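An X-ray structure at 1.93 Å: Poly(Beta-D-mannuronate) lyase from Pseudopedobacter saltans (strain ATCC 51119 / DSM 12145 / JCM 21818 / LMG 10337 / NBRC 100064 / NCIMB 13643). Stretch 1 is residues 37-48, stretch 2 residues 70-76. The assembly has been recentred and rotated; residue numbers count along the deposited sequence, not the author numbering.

Stretch 1 37-48: LFNSKASKAKPI
Stretch 2 70-76: APYLVVE

Two backbone hydrogen bonds pin the stretches where Ile-48 pairs with Leu-73 in a parallel beta bridge (CA–CA 5.1 Å): Val-74 N donates to Ile-48 O (2.9 Å, 165°) and Ile-48 N to Tyr-72 O (3.3 Å, 156°), so the backbone of Ile-48 spans the two neighbours of Leu-73. Leu-73 CA adds a CA-H...O contact to Ile-48 O (3.4 Å). Both bridge residues are extended (phi/psi -115/136 and -115/138), whereas Tyr-72, just before strand 73–76, takes a left-handed 62/44. A water bridges the loops, donating to Ser-40 O and Pro-71 O (2.7 Å each from its O) and accepting from Ala-42 N (2.8 Å from its O). Within stretch 1, a turn closes as Ser-43 N donates to Lys-46 O (3.2 Å) and Lys-46 N to Ser-43 OG (2.8 Å; Ser-43 chi1 p).

This turn lies against Tyr-72 (chi1 -38°, chi2 -62°), whose flat ring receives Lys-44 CA 3.5 Å from its centroid, 4° off the normal; the Lys-44 side chain (t, t, m, t) leads its end away from stretch 2. Ala-42 points toward stretch 2, its small CB fitting 3.4 Å from Tyr-72 O and 3.8 Å from Leu-73 CD2. Leu-73 (m, t) is buried between partners: CD2 also meets Ile-48 CB (3.9 Å; Ile-48 m, t), while CD1 sits over the Phe-38 ring, 3.8 Å from its centroid.

Phe-38 (chi1 t, chi2 16°), at the end of a strand that begins earlier in the chain, starts sideways but brings its ring in, with CD2 3.6 Å from Val-75 CG2 (Val-75 t) and CE2 3.6 Å from Val-74 O at the ring edge. Asn-39 and Ala-70 align (CA–CA 4.8 Å); Ala-70 CB approaches Ser-40 O (3.3 Å). Pro-47 CB packs against Val-74 CG2 (4.2 Å; Val-74 t). The contact buries 595 Å², both sides summed.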

ATOM      1  N   LEU A  37     -12.397  20.471  12.179  1.00 28.78           N
ATOM      2  CA  LEU A  37     -11.089  21.052  11.932  1.00 31.05           C
ATOM      3  C   LEU A  37     -10.350  21.072  13.273  1.00 27.94           C
ATOM      4  O   LEU A  37     -10.469  21.987  14.036  1.00 27.23           O
ATOM      5  CB  LEU A  37     -11.152  22.439  11.317  1.00 32.58           C
ATOM      6  CG  LEU A  37     -11.845  22.648   9.978  1.00 38.22           C
ATOM      7  CD1 LEU A  37     -11.743  24.097   9.577  1.00 38.65           C
ATOM      8  CD2 LEU A  37     -11.329  21.728   8.879  1.00 39.01           C
ATOM      9  N   PHE A  38      -9.587  20.029  13.527  1.00 25.60           N
ATOM     10  CA  PHE A  38      -8.899  19.839  14.793  1.00 26.36           C
ATOM     11  C   PHE A  38      -7.547  20.522  14.773  1.00 27.65           C
ATOM     12  O   PHE A  38      -6.591  20.018  14.258  1.00 26.04           O
ATOM     13  CB  PHE A  38      -8.779  18.341  15.035  1.00 26.40           C
ATOM     14  CG  PHE A  38      -8.503  17.936  16.435  1.00 28.62           C
ATOM     15  CD1 PHE A  38      -8.683  18.791  17.496  1.00 27.98           C
ATOM     16  CD2 PHE A  38      -8.083  16.642  16.688  1.00 26.42           C
ATOM     17  CE1 PHE A  38      -8.426  18.373  18.774  1.00 29.62           C
ATOM     18  CE2 PHE A  38      -7.833  16.216  17.961  1.00 26.66           C
ATOM     19  CZ  PHE A  38      -8.012  17.084  19.015  1.00 27.23           C
ATOM     20  N   ASN A  39      -7.519  21.687  15.390  1.00 25.31           N
ATOM     21  CA  ASN A  39      -6.353  22.517  15.425  1.00 27.87           C
ATOM     22  C   ASN A  39      -6.016  23.047  16.777  1.00 27.00           C
ATOM     23  O   ASN A  39      -5.359  24.049  16.863  1.00 27.58           O
ATOM     24  CB  ASN A  39      -6.466  23.682  14.461  1.00 27.56           C
ATOM     25  CG  ASN A  39      -7.509  24.694  14.881  1.00 33.85           C
ATOM     26  OD1 ASN A  39      -8.391  24.408  15.656  1.00 29.91           O
ATOM     27  ND2 ASN A  39      -7.399  25.882  14.345  1.00 33.81           N
ATOM     28  N   SER A  40      -6.273  22.267  17.834  1.00 28.12           N
ATOM     29  CA  SER A  40      -5.973  22.641  19.211  1.00 23.83           C
ATOM     30  C   SER A  40      -4.467  22.771  19.408  1.00 28.25           C
ATOM     31  O   SER A  40      -3.661  22.214  18.656  1.00 27.33           O
ATOM     32  CB  SER A  40      -6.544  21.616  20.203  1.00 25.86           C
ATOM     33  OG  SER A  40      -7.947  21.430  20.050  1.00 25.50           O
ATOM     34  N   LYS A  41      -4.093  23.529  20.445  1.00 26.51           N
ATOM     35  CA  LYS A  41      -2.700  23.848  20.742  1.00 29.23           C
ATOM     36  C   LYS A  41      -2.235  22.885  21.828  1.00 28.02           C
ATOM     37  O   LYS A  41      -2.475  23.105  23.018  1.00 31.48           O
ATOM     38  CB  LYS A  41      -2.553  25.305  21.168  1.00 28.78           C
ATOM     39  N   ALA A  42      -1.597  21.800  21.406  1.00 26.24           N
ATOM     40  CA  ALA A  42      -1.121  20.744  22.285  1.00 27.63           C
ATOM     41  C   ALA A  42       0.392  20.842  22.417  1.00 24.91           C
ATOM     42  O   ALA A  42       1.042  21.741  21.869  1.00 25.92           O
ATOM     43  CB  ALA A  42      -1.541  19.366  21.750  1.00 26.67           C
ATOM     44  N   SER A  43       0.967  19.901  23.151  1.00 27.83           N
ATOM     45  CA  SER A  43       2.413  19.829  23.285  1.00 24.94           C
ATOM     46  C   SER A  43       2.877  18.394  23.054  1.00 27.37           C
ATOM     47  O   SER A  43       2.104  17.431  23.149  1.00 22.61           O
ATOM     48  CB  SER A  43       2.874  20.321  24.663  1.00 26.71           C
ATOM     49  OG  SER A  43       2.553  19.355  25.647  1.00 26.85           O
ATOM     50  N   LYS A  44       4.163  18.265  22.740  1.00 24.36           N
ATOM     51  CA  LYS A  44       4.714  16.939  22.489  1.00 25.33           C
ATOM     52  C   LYS A  44       4.496  16.028  23.690  1.00 27.19           C
ATOM     53  O   LYS A  44       4.108  14.869  23.532  1.00 26.77           O
ATOM     54  CB  LYS A  44       6.193  17.066  22.154  1.00 29.82           C
ATOM     55  CG  LYS A  44       6.937  15.767  21.971  1.00 31.09           C
ATOM     56  CD  LYS A  44       8.426  16.067  21.946  1.00 32.68           C
ATOM     57  CE  LYS A  44       8.800  16.830  20.684  1.00 28.73           C
ATOM     58  NZ  LYS A  44      10.246  17.205  20.741  1.00 33.67           N
ATOM     59  N   ALA A  45       4.703  16.553  24.905  1.00 27.32           N
ATOM     60  CA  ALA A  45       4.556  15.765  26.115  1.00 24.58           C
ATOM     61  C   ALA A  45       3.117  15.692  26.610  1.00 30.64           C
ATOM     62  O   ALA A  45       2.795  14.777  27.377  1.00 25.87           O
ATOM     63  CB  ALA A  45       5.462  16.318  27.228  1.00 24.46           C
ATOM     64  N   LYS A  46       2.244  16.616  26.194  1.00 24.00           N
ATOM     65  CA  LYS A  46       0.836  16.609  26.607  1.00 28.18           C
ATOM     66  C   LYS A  46      -0.060  16.752  25.384  1.00 27.96           C
ATOM     67  O   LYS A  46      -0.518  17.861  25.061  1.00 24.43           O
ATOM     68  CB  LYS A  46       0.522  17.705  27.631  1.00 25.18           C
ATOM     69  CG  LYS A  46       1.131  17.510  29.008  1.00 33.43           C
ATOM     70  CD  LYS A  46       0.662  18.631  29.942  1.00 38.01           C
ATOM     71  CE  LYS A  46       1.243  18.505  31.333  1.00 44.48           C
ATOM     72  NZ  LYS A  46       0.757  19.605  32.220  1.00 50.43           N
ATOM     73  N   PRO A  47      -0.336  15.648  24.685  1.00 24.01           N
ATOM     74  CA  PRO A  47      -1.247  15.701  23.538  1.00 24.15           C
ATOM     75  C   PRO A  47      -2.640  16.113  23.977  1.00 25.08           C
ATOM     76  O   PRO A  47      -2.985  16.119  25.163  1.00 25.71           O
ATOM     77  CB  PRO A  47      -1.248  14.269  22.988  1.00 26.19           C
ATOM     78  CG  PRO A  47      -0.111  13.564  23.689  1.00 28.21           C
ATOM     79  CD  PRO A  47       0.201  14.300  24.930  1.00 23.50           C
ATOM     80  N   ILE A  48      -3.452  16.478  22.991  1.00 27.78           N
ATOM     81  CA  ILE A  48      -4.866  16.758  23.202  1.00 21.97           C
ATOM     82  C   ILE A  48      -5.664  15.717  22.435  1.00 24.64           C
ATOM     83  O   ILE A  48      -5.338  15.386  21.290  1.00 27.26           O
ATOM     84  CB  ILE A  48      -5.240  18.198  22.785  1.00 24.63           C
ATOM     85  CG1 ILE A  48      -4.547  19.215  23.687  1.00 26.77           C
ATOM     86  CG2 ILE A  48      -6.758  18.415  22.819  1.00 27.91           C
ATOM     87  CD1 ILE A  48      -4.619  20.614  23.175  1.00 26.62           C
ATOM     88  N   ALA A  70      -2.948  20.565  13.558  1.00 24.10           N
ATOM     89  CA  ALA A  70      -1.904  20.999  14.477  1.00 24.75           C
ATOM     90  C   ALA A  70      -1.269  19.754  15.089  1.00 25.30           C
ATOM     91  O   ALA A  70      -1.878  18.673  15.070  1.00 22.16           O
ATOM     92  CB  ALA A  70      -2.462  21.933  15.567  1.00 23.51           C
ATOM     93  N   PRO A  71      -0.034  19.848  15.580  1.00 26.08           N
ATOM     94  CA  PRO A  71       0.681  18.633  15.995  1.00 23.18           C
ATOM     95  C   PRO A  71       0.210  18.101  17.341  1.00 24.97           C
ATOM     96  O   PRO A  71      -0.414  18.802  18.143  1.00 25.41           O
ATOM     97  CB  PRO A  71       2.144  19.082  16.067  1.00 23.08           C
ATOM     98  CG  PRO A  71       2.066  20.544  16.381  1.00 25.50           C
ATOM     99  CD  PRO A  71       0.836  21.040  15.630  1.00 22.65           C
ATOM    100  N   TYR A  72       0.526  16.818  17.559  1.00 23.62           N
ATOM    101  CA  TYR A  72       0.299  16.115  18.834  1.00 25.40           C
ATOM    102  C   TYR A  72      -1.177  16.034  19.204  1.00 26.44           C
ATOM    103  O   TYR A  72      -1.550  16.215  20.368  1.00 24.60           O
ATOM    104  CB  TYR A  72       1.106  16.733  19.978  1.00 24.61           C
ATOM    105  CG  TYR A  72       2.479  17.191  19.567  1.00 27.78           C
ATOM    106  CD1 TYR A  72       3.418  16.272  19.093  1.00 25.74           C
ATOM    107  CD2 TYR A  72       2.846  18.522  19.658  1.00 26.62           C
ATOM    108  CE1 TYR A  72       4.685  16.678  18.711  1.00 25.06           C
ATOM    109  CE2 TYR A  72       4.114  18.942  19.284  1.00 27.22           C
ATOM    110  CZ  TYR A  72       5.029  18.009  18.814  1.00 26.81           C
ATOM    111  OH  TYR A  72       6.283  18.421  18.442  1.00 27.44           O
ATOM    112  N   LEU A  73      -2.016  15.699  18.224  1.00 22.79           N
ATOM    113  CA  LEU A  73      -3.445  15.541  18.428  1.00 20.25           C
ATOM    114  C   LEU A  73      -3.853  14.092  18.198  1.00 24.86           C
ATOM    115  O   LEU A  73      -3.391  13.447  17.254  1.00 24.19           O
ATOM    116  CB  LEU A  73      -4.241  16.458  17.496  1.00 21.26           C
ATOM    117  CG  LEU A  73      -3.947  17.953  17.631  1.00 24.53           C
ATOM    118  CD1 LEU A  73      -4.844  18.756  16.707  1.00 26.14           C
ATOM    119  CD2 LEU A  73      -4.139  18.375  19.088  1.00 23.52           C
ATOM    120  N   VAL A  74      -4.732  13.595  19.060  1.00 23.41           N
ATOM    121  CA  VAL A  74      -5.185  12.215  19.033  1.00 24.13           C
ATOM    122  C   VAL A  74      -6.695  12.214  18.861  1.00 25.74           C
ATOM    123  O   VAL A  74      -7.403  12.989  19.515  1.00 25.41           O
ATOM    124  CB  VAL A  74      -4.789  11.468  20.324  1.00 24.24           C
ATOM    125  CG1 VAL A  74      -5.281  10.018  20.292  1.00 28.07           C
ATOM    126  CG2 VAL A  74      -3.276  11.553  20.558  1.00 26.34           C
ATOM    127  N   VAL A  75      -7.190  11.333  17.994  1.00 24.02           N
ATOM    128  CA  VAL A  75      -8.616  11.141  17.788  1.00 25.92           C
ATOM    129  C   VAL A  75      -8.908   9.666  17.995  1.00 24.58           C
ATOM    130  O   VAL A  75      -8.217   8.816  17.424  1.00 25.91           O
ATOM    131  CB  VAL A  75      -9.069  11.604  16.391  1.00 24.87           C
ATOM    132  CG1 VAL A  75     -10.478  11.108  16.098  1.00 24.53           C
ATOM    133  CG2 VAL A  75      -8.993  13.133  16.282  1.00 23.57           C
ATOM    134  N   GLU A  76      -9.908   9.358  18.828  1.00 25.03           N
ATOM    135  CA  GLU A  76     -10.207   7.977  19.184  1.00 26.41           C
ATOM    136  C   GLU A  76     -11.698   7.696  19.117  1.00 29.15           C
ATOM    137  O   GLU A  76     -12.511   8.532  19.515  1.00 26.53           O
ATOM    138  CB  GLU A  76      -9.726   7.650  20.594  1.00 33.43           C
ATOM    139  CG  GLU A  76      -8.331   8.107  20.883  1.00 36.18           C
ATOM    140  CD  GLU A  76      -7.710   7.340  22.017  1.00 43.67           C
ATOM    141  OE1 GLU A  76      -6.787   6.541  21.761  1.00 50.83           O
ATOM    142  OE2 GLU A  76      -8.154   7.541  23.169  1.00 47.60           O
TER
HETATM  143  O   HOH W   1      -1.131  21.329  18.638  1.00 25.99           O